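Local coordinates for protein glucose-permease IIA component (Mycoplasma capricolum, PDB 2GPR) that relays phosphoryl groups in the sugar phosphotransferase system, accepting them from phospho-HPr and passing them to the EIIB domain during glucose uptake, at residues 19-25 against 121-127. Sequence-based numbering, arbitrary orientation.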
# COMPACT_ATOMS: atom_id res chain seq x y z
N ILE A 19 10.05 5.29 -1.38
CA ILE A 19 11.31 4.80 -1.90
C ILE A 19 10.88 3.93 -3.06
O ILE A 19 9.68 3.75 -3.23
CB ILE A 19 12.07 3.98 -0.83
CG1 ILE A 19 11.33 2.67 -0.49
CG2 ILE A 19 12.19 4.76 0.47
CD1 ILE A 19 11.52 2.27 0.96
N THR A 20 11.82 3.38 -3.83
CA THR A 20 11.50 2.53 -4.99
C THR A 20 11.45 1.08 -4.61
O THR A 20 11.85 0.72 -3.50
CB THR A 20 12.48 2.73 -6.18
OG1 THR A 20 13.83 2.49 -5.80
CG2 THR A 20 12.36 4.14 -6.77
N LEU A 21 10.94 0.27 -5.54
CA LEU A 21 10.82 -1.15 -5.30
C LEU A 21 12.21 -1.77 -5.31
O LEU A 21 12.51 -2.82 -4.72
CB LEU A 21 9.94 -1.85 -6.34
CG LEU A 21 8.43 -1.66 -6.13
CD1 LEU A 21 7.70 -2.47 -7.19
CD2 LEU A 21 7.97 -2.09 -4.72
N ASP A 22 13.07 -1.12 -5.99
CA ASP A 22 14.39 -1.63 -6.07
C ASP A 22 15.06 -1.49 -4.71
O ASP A 22 16.04 -2.15 -4.39
CB ASP A 22 15.19 -0.97 -7.21
CG ASP A 22 14.30 -0.38 -8.28
OD1 ASP A 22 13.28 0.26 -7.79
OD2 ASP A 22 14.50 -0.55 -9.45
N GLU A 23 14.50 -0.63 -3.87
CA GLU A 23 15.05 -0.47 -2.55
C GLU A 23 14.44 -1.43 -1.54
O GLU A 23 14.64 -1.28 -0.33
CB GLU A 23 14.93 0.96 -2.06
CG GLU A 23 15.85 1.92 -2.83
CD GLU A 23 15.27 3.32 -2.97
OE1 GLU A 23 15.15 3.93 -1.81
OE2 GLU A 23 14.94 3.82 -4.05
N VAL A 24 13.69 -2.42 -2.05
CA VAL A 24 13.03 -3.44 -1.24
C VAL A 24 13.76 -4.76 -1.31
O VAL A 24 14.07 -5.26 -2.39
CB VAL A 24 11.61 -3.62 -1.70
CG1 VAL A 24 10.94 -4.73 -0.89
CG2 VAL A 24 10.85 -2.31 -1.61
N GLU A 25 14.07 -5.31 -0.14
CA GLU A 25 14.86 -6.53 -0.01
C GLU A 25 14.04 -7.80 -0.09
O GLU A 25 13.94 -8.54 0.89
CB GLU A 25 15.62 -6.50 1.32
CG GLU A 25 14.69 -6.09 2.46
CD GLU A 25 14.55 -4.60 2.52
OE1 GLU A 25 15.71 -4.00 2.56
OE2 GLU A 25 13.48 -4.01 2.41
N SER A 121 12.00 -6.61 7.12
CA SER A 121 11.87 -5.19 6.83
C SER A 121 10.46 -4.66 7.02
O SER A 121 9.51 -5.37 6.72
CB SER A 121 12.32 -4.90 5.41
OG SER A 121 12.21 -3.52 5.16
N ILE A 122 10.32 -3.41 7.52
CA ILE A 122 9.00 -2.77 7.63
C ILE A 122 8.69 -1.87 6.43
O ILE A 122 7.63 -1.26 6.34
CB ILE A 122 8.65 -2.10 8.95
CG1 ILE A 122 9.59 -0.95 9.25
CG2 ILE A 122 8.55 -3.07 10.11
CD1 ILE A 122 8.83 0.28 9.73
N LYS A 123 9.64 -1.77 5.53
CA LYS A 123 9.42 -1.03 4.33
C LYS A 123 8.22 -1.69 3.67
O LYS A 123 8.24 -2.90 3.53
CB LYS A 123 10.64 -1.14 3.47
CG LYS A 123 11.75 -0.17 3.86
CD LYS A 123 12.91 -0.33 2.87
CE LYS A 123 14.28 -0.20 3.51
NZ LYS A 123 15.36 -0.64 2.60
N SER A 124 7.15 -0.92 3.43
CA SER A 124 5.89 -1.43 2.93
C SER A 124 5.60 -1.17 1.47
O SER A 124 5.46 -0.04 1.07
CB SER A 124 4.75 -0.91 3.79
OG SER A 124 4.95 -1.32 5.16
N PRO A 125 5.40 -2.25 0.70
CA PRO A 125 5.16 -2.08 -0.71
C PRO A 125 3.73 -1.76 -1.12
O PRO A 125 2.74 -2.25 -0.57
CB PRO A 125 5.69 -3.33 -1.38
CG PRO A 125 6.42 -4.14 -0.32
CD PRO A 125 6.13 -3.50 1.01
N ILE A 126 3.65 -0.91 -2.16
CA ILE A 126 2.39 -0.49 -2.78
C ILE A 126 2.42 -0.93 -4.24
O ILE A 126 3.07 -0.30 -5.09
CB ILE A 126 2.22 1.06 -2.76
CG1 ILE A 126 2.54 1.67 -1.40
CG2 ILE A 126 0.82 1.45 -3.19
CD1 ILE A 126 1.72 1.05 -0.28
N ILE A 127 1.77 -2.02 -4.57
CA ILE A 127 1.87 -2.42 -5.95
C ILE A 127 0.56 -2.52 -6.61
O ILE A 127 -0.43 -2.86 -6.00
CB ILE A 127 2.57 -3.76 -6.10
CG1 ILE A 127 2.10 -4.72 -5.03
CG2 ILE A 127 4.10 -3.65 -6.03
CD1 ILE A 127 2.13 -6.15 -5.57
O HOH W 1 18.06 -1.94 2.38
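Lys-123 dominates the packing of segment 19-25, a strand end and its following loop, on segment 121-127. Its side chain, with chi1 near -82° (m), chi2 and chi4 trans and chi3 between wells at -142°, runs largely extended over Ile-19, whose CD1 lies 3.5 Å from Lys-123 CD. This reach carries Lys-123 NZ to the backbone carbonyl Glu-23 O, to which it donates a 3.1 Å hydrogen bond. Lys-123 NZ also forms a long salt bridge to Glu-25 OE1 (3.4 Å, a weak hydrogen bond), and a water accepts from this NZ and donates to this OE1. The folded side chain of Glu-25 (chi1 p, chi2 m) brings its other carboxylate oxygen, OE2, within 3.1 Å of Ser-121 OG, which donates to it. With chi1 trans, Ser-121 OG also accepts from Lys-123 N at 3.1 Å, closing an ST turn before strand 124-130.

The loop is held from within by backbone hydrogen bonds from Glu-23 N to Thr-20 O and Val-24 N to Leu-21 O, and by Glu-23 OE2, which accepts from both Thr-20 N and Thr-20 OG1. At the other end the contact is apolar: Leu-21, in the mt rotamer, places CD2 4.2 Å from Pro-125 CB and CD1 4.0 Å from Ile-127 CG2.

Strand 36-42 lies between strands 16-19 and 124-130, so Ile-19 and the loop reach past it to strand 124-130 and the turn before it. Pro-125 also packs beside His-78, by similarity the probable phosphoryl acceptor, unmodified here. The chemistry thus grades from buried aliphatic packing near the probable active site to a hydrated, charged edge.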